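Local coordinates for protein unsaturated glucuronyl hydrolase (Streptococcus agalactiae, PDB 2ZZR) that hydrolyses unsaturated chondroitin, hyaluronan and heparin disaccharides, releasing the 4-deoxy-4,5-didehydro uronic acid from their non-reducing end, at residues K4-E9 / N208-D213; G154-A159 / E167-I172; A216-Y221 / V233-Y238. All blocks are in the same frame, centred on the assembly; numbering follows the deposited sequence.

How the contacts relate
From the N terminus, the extended segment 4-9 ahead of helix 15-18 is met again only after some two hundred residues, where 208-213 leaves helix 192-209; contact 1 thus closes a long loop. Contact 2 is nested inside that loop, a short closure of 154-159 on 167-172. Contact 3 comes after contact 1 has closed and shuts the short hairpin of strands 219-222 and 229-233. Contacts 2 and 3 share the three-stranded antiparallel sheet, strand 170-172 lying beside 219-222 and probably bonded through Leu-171 O and Phe-220 N. Val-209, at the end of helix 192-209, packs on Leu-171 and probably bonds through its carbonyl to Phe-217 N, tying contact 1 to both others.

Contact 1 of 3, residues K4-E9 / N208-D213. With SO4 (sulfate ion), chain B.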
loop_
_atom_site.group_PDB
_atom_site.type_symbol
_atom_site.label_atom_id
_atom_site.label_comp_id
_atom_site.label_asym_id
_atom_site.label_seq_id
_atom_site.Cartn_x
_atom_site.Cartn_y
_atom_site.Cartn_z
ATOM N N LYS A 4 -0.533 8.252 -21.600
ATOM C CA LYS A 4 -0.378 7.403 -22.779
ATOM C C LYS A 4 -1.387 6.256 -22.761
ATOM O O LYS A 4 -1.782 5.795 -21.687
ATOM C CB LYS A 4 1.038 6.825 -22.823
ATOM C CG LYS A 4 1.280 5.820 -21.697
ATOM C CD LYS A 4 2.679 5.284 -21.686
ATOM C CE LYS A 4 2.837 4.339 -20.513
ATOM N NZ LYS A 4 4.208 3.776 -20.484
ATOM N N PRO A 5 -1.811 5.787 -23.947
ATOM C CA PRO A 5 -2.680 4.616 -23.989
ATOM C C PRO A 5 -2.038 3.384 -23.340
ATOM O O PRO A 5 -0.822 3.178 -23.458
ATOM C CB PRO A 5 -2.882 4.380 -25.492
ATOM C CG PRO A 5 -2.621 5.708 -26.123
ATOM C CD PRO A 5 -1.550 6.335 -25.293
ATOM N N VAL A 6 -2.855 2.600 -22.645
ATOM C CA VAL A 6 -2.446 1.297 -22.118
ATOM C C VAL A 6 -3.436 0.242 -22.590
ATOM O O VAL A 6 -4.617 0.538 -22.803
ATOM C CB VAL A 6 -2.336 1.268 -20.555
ATOM C CG1 VAL A 6 -1.294 2.254 -20.069
ATOM C CG2 VAL A 6 -3.700 1.518 -19.887
ATOM N N LYS A 7 -2.962 -0.988 -22.762
ATOM C CA LYS A 7 -3.848 -2.072 -23.133
ATOM C C LYS A 7 -4.730 -2.405 -21.944
ATOM O O LYS A 7 -4.240 -2.623 -20.833
ATOM C CB LYS A 7 -3.076 -3.311 -23.601
ATOM C CG LYS A 7 -3.979 -4.494 -23.980
ATOM C CD LYS A 7 -3.249 -5.556 -24.810
ATOM C CE LYS A 7 -2.020 -6.081 -24.080
ATOM N NZ LYS A 7 -1.230 -7.029 -24.905
ATOM N N VAL A 8 -6.035 -2.407 -22.184
ATOM C CA VAL A 8 -6.991 -2.821 -21.171
ATOM C C VAL A 8 -7.482 -4.218 -21.526
ATOM O O VAL A 8 -8.331 -4.390 -22.407
ATOM C CB VAL A 8 -8.167 -1.815 -21.045
ATOM C CG1 VAL A 8 -9.147 -2.253 -19.960
ATOM C CG2 VAL A 8 -7.642 -0.420 -20.744
ATOM N N GLU A 9 -6.921 -5.217 -20.849
ATOM C CA GLU A 9 -7.351 -6.601 -21.008
ATOM C C GLU A 9 -8.775 -6.757 -20.512
ATOM O O GLU A 9 -9.144 -6.183 -19.490
ATOM C CB GLU A 9 -6.443 -7.545 -20.211
ATOM C CG GLU A 9 -4.984 -7.530 -20.660
ATOM C CD GLU A 9 -4.076 -8.468 -19.868
ATOM O OE1 GLU A 9 -4.523 -9.082 -18.874
ATOM O OE2 GLU A 9 -2.895 -8.592 -20.267
ATOM N N ASN A 208 5.164 6.473 -17.271
ATOM C CA ASN A 208 6.470 5.822 -17.377
ATOM C C ASN A 208 6.598 4.522 -16.587
ATOM O O ASN A 208 6.953 3.484 -17.153
ATOM C CB ASN A 208 7.580 6.808 -17.003
ATOM C CG ASN A 208 7.597 8.039 -17.894
ATOM O OD1 ASN A 208 7.894 7.952 -19.089
ATOM N ND2 ASN A 208 7.277 9.189 -17.322
ATOM N N VAL A 209 6.295 4.569 -15.287
ATOM C CA VAL A 209 6.445 3.377 -14.445
ATOM C C VAL A 209 5.334 2.354 -14.708
ATOM O O VAL A 209 5.491 1.163 -14.419
ATOM C CB VAL A 209 6.608 3.746 -12.938
ATOM C CG1 VAL A 209 5.251 3.913 -12.245
ATOM C CG2 VAL A 209 7.471 2.704 -12.215
ATOM N N VAL A 210 4.210 2.820 -15.259
ATOM C CA VAL A 210 3.190 1.929 -15.789
ATOM C C VAL A 210 3.512 1.706 -17.267
ATOM O O VAL A 210 3.741 2.667 -18.009
ATOM C CB VAL A 210 1.763 2.510 -15.631
ATOM C CG1 VAL A 210 0.710 1.525 -16.142
ATOM C CG2 VAL A 210 1.494 2.863 -14.166
ATOM N N ARG A 211 3.544 0.442 -17.674
ATOM C CA ARG A 211 3.918 0.067 -19.042
ATOM C C ARG A 211 2.710 0.034 -19.983
ATOM O O ARG A 211 1.565 -0.022 -19.534
ATOM C CB ARG A 211 4.619 -1.297 -19.043
ATOM C CG ARG A 211 5.826 -1.373 -18.115
ATOM C CD ARG A 211 6.649 -2.637 -18.364
ATOM N NE ARG A 211 7.396 -2.552 -19.618
ATOM C CZ ARG A 211 8.331 -3.417 -20.007
ATOM N NH1 ARG A 211 8.953 -3.237 -21.169
ATOM N NH2 ARG A 211 8.643 -4.460 -19.247
ATOM N N ASP A 212 2.979 0.043 -21.291
ATOM C CA ASP A 212 1.924 0.037 -22.309
ATOM C C ASP A 212 0.968 -1.153 -22.221
ATOM O O ASP A 212 -0.171 -1.060 -22.675
ATOM C CB ASP A 212 2.527 0.114 -23.722
ATOM C CG ASP A 212 3.136 1.469 -24.033
ATOM O OD1 ASP A 212 3.228 2.338 -23.139
ATOM O OD2 ASP A 212 3.541 1.671 -25.197
ATOM N N ASP A 213 1.430 -2.267 -21.647
ATOM C CA ASP A 213 0.603 -3.463 -21.497
ATOM C C ASP A 213 -0.130 -3.502 -20.155
ATOM O O ASP A 213 -0.737 -4.512 -19.806
ATOM C CB ASP A 213 1.442 -4.737 -21.689
ATOM C CG ASP A 213 2.529 -4.910 -20.626
ATOM O OD1 ASP A 213 3.205 -5.963 -20.657
ATOM O OD2 ASP A 213 2.729 -4.012 -19.774
HETATM S S SO4 B . 6.989 0.159 -22.246
HETATM O O1 SO4 B . 7.474 1.114 -23.237
HETATM O O2 SO4 B . 5.539 0.062 -22.343
HETATM O O3 SO4 B . 7.591 -1.153 -22.482
HETATM O O4 SO4 B . 7.351 0.627 -20.911
HETATM O O HOH W 1 -1.050 -6.928 -21.189
#
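Lys-4 reaches across to residues 210-212 and supplies the charged part of this surface contact. Its CG sits between the backbone N and the carbonyl carbon (chi1 68°), and from there the chain runs extended, placing NZ 2.8 Å from Val-210 O. This bond lies in the carbonyl plane. The same ammonium forms a salt bridge with Asp-212, NZ to OD1 3.2 Å, its hydrogen bond weak; the two side chains cross at about a right angle.

The backbone bond runs from Lys-7 N to Asp-212 O, 2.8 Å long and nearly straight at 164°. Asp-212 O also receives a CA-H...O contact from Val-6 CA at 3.3 Å. A water donates to both Glu-9 OE2 and Asp-213 O, bridging the far end of the contact, where Glu-9 OE1 is held by a salt bridge to Arg-281.

Apolar packing is thin: Val-6 CG1 approaches Val-210 CG1 to 4.5 Å, while Leu-270 and Met-274 of helix 265-280 touch these two valines.

A sulfate, probably from the crystallisation liquor, is bound by Arg-211 and Asp-212, beside the Phe-217 ring. Asp-212 N donates to its O2 at 2.8 Å with an angle of 172°, and Arg-211 NH1 to its O3 at 2.8 Å, the sulfur lying in plane at the guanidinium edge. Arg-211 also lies near Thr-234, which probably binds substrate.

The N-terminal segment is therefore fastened to the turn after helix 192-209 mainly by polar bonds, and the Lys-4 ammonium probably offsets the charge of Asp-212, while Arg-211 faces the sulfate.

Contact 2 of 3, residues G154-A159 / E167-I172; sequences GGFIQA and EHYRLI
Arg-170 O takes the straight hydrogen bond of this contact, from Ala-159 N at 3.0 Å and 170°, with the donor nearly along the C=O axis; Gln-158 CA adds a CA-H...O contact to the same oxygen at 3.4 Å. The bond ties the chain just past a small beta hairpin, whose strands 150-151 and 156-157 carry a G1 beta bulge at Gly-155 and Phe-156 opposite Gln-151, to edge strand 170-172 of the three-stranded sheet. The touching parts run 104° apart, and a water bridges the two backbones, donating to Ile-157 O and accepting from Ile-172 N.

Beside this junction Phe-156 and Tyr-169 form a T-shaped pair. The phenylalanine edge, led by CZ, stands over one face of the tyrosine, offset toward its rim, with the planes at 82° and CZ 3.5 Å from Tyr-169 CE2. Tyr-169 is the centre of an inverse gamma turn, and its hydroxyl is bonded to Lys-153 O. At the root of the side chain, Phe-156 CB rests on Leu-171 CD2 at 3.8 Å.

Ala-159 fills the other end. Its CB meets CD1 of Ile-172, 3.6 Å away and two residues before the probable proton donor Asp-174. The same methyl also lies over one face of the Arg-170 guanidinium, whose NH2 is bonded to Trp-160 O and, 3.0 Å away in the guanidinium plane, to His-168 O.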
loop_
_atom_site.group_PDB
_atom_site.type_symbol
_atom_site.label_atom_id
_atom_site.label_comp_id
_atom_site.label_asym_id
_atom_site.label_seq_id
_atom_site.Cartn_x
_atom_site.Cartn_y
_atom_site.Cartn_z
ATOM N N GLY A 154 11.822 16.526 -14.608
ATOM C CA GLY A 154 11.112 15.248 -14.633
ATOM C C GLY A 154 9.834 15.309 -13.808
ATOM O O GLY A 154 8.883 14.581 -14.082
ATOM N N GLY A 155 9.826 16.184 -12.805
ATOM C CA GLY A 155 8.649 16.430 -11.959
ATOM C C GLY A 155 8.251 15.229 -11.122
ATOM O O GLY A 155 7.096 14.807 -11.138
ATOM N N PHE A 156 9.213 14.673 -10.397
ATOM C CA PHE A 156 8.979 13.472 -9.597
ATOM C C PHE A 156 9.720 13.536 -8.269
ATOM O O PHE A 156 10.682 14.302 -8.109
ATOM C CB PHE A 156 9.408 12.221 -10.372
ATOM C CG PHE A 156 10.900 12.126 -10.586
ATOM C CD1 PHE A 156 11.504 12.791 -11.649
ATOM C CD2 PHE A 156 11.695 11.379 -9.718
ATOM C CE1 PHE A 156 12.883 12.723 -11.844
ATOM C CE2 PHE A 156 13.076 11.301 -9.901
ATOM C CZ PHE A 156 13.668 11.975 -10.972
ATOM N N ILE A 157 9.262 12.728 -7.316
ATOM C CA ILE A 157 9.935 12.583 -6.026
ATOM C C ILE A 157 10.976 11.483 -6.179
ATOM O O ILE A 157 10.636 10.327 -6.471
ATOM C CB ILE A 157 8.936 12.220 -4.893
ATOM C CG1 ILE A 157 7.898 13.335 -4.733
ATOM C CG2 ILE A 157 9.679 11.955 -3.571
ATOM C CD1 ILE A 157 6.670 12.922 -3.971
ATOM N N GLN A 158 12.242 11.848 -6.000
ATOM C CA GLN A 158 13.329 10.891 -6.162
ATOM C C GLN A 158 13.378 9.891 -5.015
ATOM O O GLN A 158 13.247 10.265 -3.842
ATOM C CB GLN A 158 14.685 11.600 -6.305
ATOM C CG GLN A 158 15.795 10.663 -6.818
ATOM C CD GLN A 158 17.186 11.272 -6.766
ATOM O OE1 GLN A 158 18.180 10.566 -6.539
ATOM N NE2 GLN A 158 17.271 12.573 -6.978
ATOM N N ALA A 159 13.566 8.624 -5.368
ATOM C CA ALA A 159 13.758 7.555 -4.392
ATOM C C ALA A 159 15.076 7.754 -3.633
ATOM O O ALA A 159 15.894 8.612 -4.007
ATOM C CB ALA A 159 13.736 6.206 -5.091
ATOM N N GLU A 167 22.811 8.150 -11.610
ATOM C CA GLU A 167 22.665 6.708 -11.391
ATOM C C GLU A 167 21.612 6.357 -10.330
ATOM O O GLU A 167 21.245 5.187 -10.185
ATOM C CB GLU A 167 24.014 6.052 -11.054
ATOM C CG GLU A 167 25.139 6.359 -12.057
ATOM C CD GLU A 167 24.760 6.061 -13.506
ATOM O OE1 GLU A 167 25.154 6.855 -14.388
ATOM O OE2 GLU A 167 24.068 5.049 -13.763
ATOM N N HIS A 168 21.135 7.373 -9.613
ATOM C CA HIS A 168 20.089 7.228 -8.590
ATOM C C HIS A 168 18.823 8.003 -8.956
ATOM O O HIS A 168 17.860 8.007 -8.191
ATOM C CB HIS A 168 20.579 7.772 -7.249
ATOM C CG HIS A 168 21.708 6.995 -6.648
ATOM N ND1 HIS A 168 22.204 7.274 -5.394
ATOM C CD2 HIS A 168 22.425 5.946 -7.113
ATOM C CE1 HIS A 168 23.191 6.440 -5.119
ATOM N NE2 HIS A 168 23.346 5.626 -6.145
ATOM N N TYR A 169 18.840 8.669 -10.112
ATOM C CA TYR A 169 17.819 9.661 -10.464
ATOM C C TYR A 169 16.563 8.974 -10.993
ATOM O O TYR A 169 16.361 8.829 -12.205
ATOM C CB TYR A 169 18.399 10.637 -11.487
ATOM C CG TYR A 169 17.692 11.967 -11.580
ATOM C CD1 TYR A 169 17.835 12.926 -10.577
ATOM C CD2 TYR A 169 16.909 12.279 -12.687
ATOM C CE1 TYR A 169 17.202 14.159 -10.671
ATOM C CE2 TYR A 169 16.272 13.514 -12.792
ATOM C CZ TYR A 169 16.428 14.443 -11.787
ATOM O OH TYR A 169 15.803 15.660 -11.882
ATOM N N ARG A 170 15.722 8.530 -10.062
ATOM C CA ARG A 170 14.645 7.621 -10.401
ATOM C C ARG A 170 13.489 7.761 -9.420
ATOM O O ARG A 170 13.672 8.254 -8.298
ATOM C CB ARG A 170 15.159 6.176 -10.387
ATOM C CG ARG A 170 15.384 5.613 -8.970
ATOM C CD ARG A 170 16.602 4.697 -8.874
ATOM N NE ARG A 170 16.601 3.961 -7.609
ATOM C CZ ARG A 170 16.979 4.462 -6.433
ATOM N NH1 ARG A 170 16.921 3.700 -5.349
ATOM N NH2 ARG A 170 17.411 5.716 -6.330
ATOM N N LEU A 171 12.310 7.327 -9.863
ATOM C CA LEU A 171 11.164 7.145 -8.970
ATOM C C LEU A 171 10.879 5.656 -8.821
ATOM O O LEU A 171 11.283 4.847 -9.661
ATOM C CB LEU A 171 9.920 7.888 -9.490
ATOM C CG LEU A 171 9.294 7.523 -10.849
ATOM C CD1 LEU A 171 8.464 6.231 -10.805
ATOM C CD2 LEU A 171 8.429 8.675 -11.371
ATOM N N ILE A 172 10.165 5.296 -7.758
ATOM C CA ILE A 172 9.742 3.919 -7.541
ATOM C C ILE A 172 8.216 3.934 -7.426
ATOM O O ILE A 172 7.645 4.909 -6.940
ATOM C CB ILE A 172 10.440 3.303 -6.295
ATOM C CG1 ILE A 172 11.961 3.237 -6.542
ATOM C CG2 ILE A 172 9.885 1.913 -5.968
ATOM C CD1 ILE A 172 12.779 2.777 -5.348
HETATM O O HOH W 2 10.194 7.585 -5.796
#

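Contact 3 of 3, residues A216-Y221 / V233-Y238; sequences AFHTFY and VTRQGY
Thr-219 and Val-233 form an antiparallel hydrogen-bonded pair, Val-233 N donating to Thr-219 O at 2.8 Å. On the return side Val-233 O accepts from two donors across the contact, Thr-219 N at 3.1 Å and, more bent at 136°, His-218 N. Two residues thus face one: a classic beta bulge. Immediately after it Thr-234, which probably binds substrate, centres an inverse gamma turn, with a weak bond from Arg-235 N to the same Val-233 O, and diverts the chain away from the strand.

The tight part lies around His-218 and Phe-217. CG of His-218 is anti to the backbone N (chi1 168°), and the imidazole lies alongside the Arg-235 side chain in the conformer given, the two pointing the same way. Arg-235 CB makes a CH-pi contact over one ring face, 3.9 Å from the ring centroid, and CG follows toward the rim. Trp-244 also meets the ring. Phe-217 CD2 touches Thr-234 CG2 at 3.6 Å, near the sulfate.

On the solvent side, partly exposed Val-233 offers CG2 to the ring edge of Tyr-221, 3.6 Å from CE1, and the exposed Arg-235 is modelled in two conformers.

Strand 219-222 is the middle one of its sheet, with 170-172 on one flank and 229-233 on the other; Phe-217 and Phe-220 lean on helix 192-209, whereas the Gln-236 side chain, in the conformer given, touches Arg-246, which probably binds substrate, at the start of helix 245-262.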
loop_
_atom_site.group_PDB
_atom_site.type_symbol
_atom_site.label_atom_id
_atom_site.label_comp_id
_atom_site.label_asym_id
_atom_site.label_seq_id
_atom_site.Cartn_x
_atom_site.Cartn_y
_atom_site.Cartn_z
ATOM N N ALA A 216 3.642 -3.170 -14.537
ATOM C CA ALA A 216 4.362 -2.122 -13.826
ATOM C C ALA A 216 5.853 -2.398 -13.762
ATOM O O ALA A 216 6.265 -3.523 -13.473
ATOM C CB ALA A 216 3.802 -1.975 -12.412
ATOM N N PHE A 217 6.647 -1.366 -14.043
ATOM C CA PHE A 217 8.047 -1.324 -13.623
ATOM C C PHE A 217 8.078 -1.076 -12.116
ATOM O O PHE A 217 7.120 -0.560 -11.539
ATOM C CB PHE A 217 8.797 -0.176 -14.298
ATOM C CG PHE A 217 9.134 -0.409 -15.741
ATOM C CD1 PHE A 217 8.663 0.460 -16.719
ATOM C CD2 PHE A 217 9.946 -1.477 -16.127
ATOM C CE1 PHE A 217 8.986 0.268 -18.065
ATOM C CE2 PHE A 217 10.264 -1.682 -17.467
ATOM C CZ PHE A 217 9.790 -0.803 -18.433
ATOM N N HIS A 218 9.187 -1.435 -11.483
ATOM C CA HIS A 218 9.433 -1.065 -10.093
ATOM C C HIS A 218 9.992 0.352 -10.054
ATOM O O HIS A 218 9.530 1.198 -9.283
ATOM C CB HIS A 218 10.419 -2.061 -9.457
ATOM C CG HIS A 218 10.973 -1.622 -8.136
ATOM N ND1 HIS A 218 10.483 -2.076 -6.932
ATOM C CD2 HIS A 218 11.995 -0.787 -7.833
ATOM C CE1 HIS A 218 11.165 -1.527 -5.944
ATOM N NE2 HIS A 218 12.093 -0.745 -6.464
ATOM N N THR A 219 10.981 0.591 -10.913
ATOM C CA THR A 219 11.768 1.814 -10.927
ATOM C C THR A 219 11.720 2.448 -12.315
ATOM O O THR A 219 11.661 1.737 -13.326
ATOM C CB THR A 219 13.248 1.491 -10.560
ATOM O OG1 THR A 219 13.324 1.056 -9.199
ATOM C CG2 THR A 219 14.153 2.697 -10.728
ATOM N N PHE A 220 11.744 3.778 -12.370
ATOM C CA PHE A 220 11.897 4.466 -13.649
ATOM C C PHE A 220 12.886 5.612 -13.542
ATOM O O PHE A 220 12.740 6.488 -12.695
ATOM C CB PHE A 220 10.557 4.958 -14.221
ATOM C CG PHE A 220 10.570 5.087 -15.716
ATOM C CD1 PHE A 220 10.086 4.058 -16.514
ATOM C CD2 PHE A 220 11.113 6.212 -16.325
ATOM C CE1 PHE A 220 10.122 4.157 -17.907
ATOM C CE2 PHE A 220 11.158 6.322 -17.712
ATOM C CZ PHE A 220 10.666 5.296 -18.501
ATOM N N TYR A 221 13.889 5.587 -14.421
ATOM C CA TYR A 221 14.955 6.583 -14.431
ATOM C C TYR A 221 14.659 7.764 -15.339
ATOM O O TYR A 221 14.047 7.611 -16.393
ATOM C CB TYR A 221 16.267 5.944 -14.900
ATOM C CG TYR A 221 16.917 5.061 -13.869
ATOM C CD1 TYR A 221 16.592 3.707 -13.777
ATOM C CD2 TYR A 221 17.859 5.582 -12.982
ATOM C CE1 TYR A 221 17.198 2.889 -12.821
ATOM C CE2 TYR A 221 18.470 4.770 -12.024
ATOM C CZ TYR A 221 18.133 3.436 -11.950
ATOM O OH TYR A 221 18.731 2.635 -11.005
ATOM N N VAL A 233 13.009 -0.182 -14.889
ATOM C CA VAL A 233 13.694 -1.382 -14.403
ATOM C C VAL A 233 12.734 -2.221 -13.554
ATOM O O VAL A 233 12.096 -1.698 -12.632
ATOM C CB VAL A 233 14.975 -1.031 -13.586
ATOM C CG1 VAL A 233 15.717 -2.296 -13.171
ATOM C CG2 VAL A 233 15.904 -0.126 -14.391
ATOM N N THR A 234 12.643 -3.514 -13.876
ATOM C CA THR A 234 11.743 -4.461 -13.202
ATOM C C THR A 234 12.392 -5.142 -11.986
ATOM O O THR A 234 12.636 -6.361 -11.980
ATOM C CB THR A 234 11.208 -5.542 -14.177
ATOM O OG1 THR A 234 12.308 -6.263 -14.746
ATOM C CG2 THR A 234 10.382 -4.913 -15.294
ATOM N N ARG A 235 12.640 -4.347 -10.951
ATOM C CA ARG A 235 13.298 -4.807 -9.727
ATOM C C ARG A 235 12.352 -5.610 -8.816
ATOM O O ARG A 235 11.151 -5.339 -8.758
ATOM C CB ARG A 235 13.884 -3.595 -8.990
ATOM C CG ARG A 235 14.564 -3.881 -7.662
ATOM C CD ARG A 235 15.227 -2.625 -7.118
ATOM N NE ARG A 235 15.311 -2.637 -5.660
ATOM C CZ ARG A 235 16.310 -3.170 -4.961
ATOM N NH1 ARG A 235 17.333 -3.749 -5.576
ATOM N NH2 ARG A 235 16.282 -3.124 -3.636
ATOM N N GLN A 236 12.907 -6.605 -8.124
ATOM C CA GLN A 236 12.171 -7.406 -7.144
ATOM C C GLN A 236 11.362 -8.557 -7.745
ATOM O O GLN A 236 10.905 -9.441 -7.016
ATOM C CB GLN A 236 11.304 -6.523 -6.232
ATOM C CG GLN A 236 12.123 -5.735 -5.209
ATOM C CD GLN A 236 11.300 -5.191 -4.055
ATOM O OE1 GLN A 236 10.653 -5.940 -3.320
ATOM N NE2 GLN A 236 11.347 -3.878 -3.875
ATOM N N GLY A 237 11.209 -8.564 -9.067
ATOM C CA GLY A 237 10.515 -9.652 -9.752
ATOM C C GLY A 237 11.456 -10.805 -10.057
ATOM O O GLY A 237 12.671 -10.668 -9.915
ATOM N N TYR A 238 10.893 -11.934 -10.483
ATOM C CA TYR A 238 11.671 -13.143 -10.778
ATOM C C TYR A 238 12.720 -12.923 -11.869
ATOM O O TYR A 238 13.891 -13.280 -11.696
ATOM C CB TYR A 238 10.733 -14.291 -11.163
ATOM C CG TYR A 238 11.432 -15.612 -11.417
ATOM C CD1 TYR A 238 11.940 -16.367 -10.362
ATOM C CD2 TYR A 238 11.576 -16.108 -12.716
ATOM C CE1 TYR A 238 12.579 -17.586 -10.588
ATOM C CE2 TYR A 238 12.215 -17.327 -12.955
ATOM C CZ TYR A 238 12.712 -18.058 -11.883
ATOM O OH TYR A 238 13.343 -19.264 -12.101
#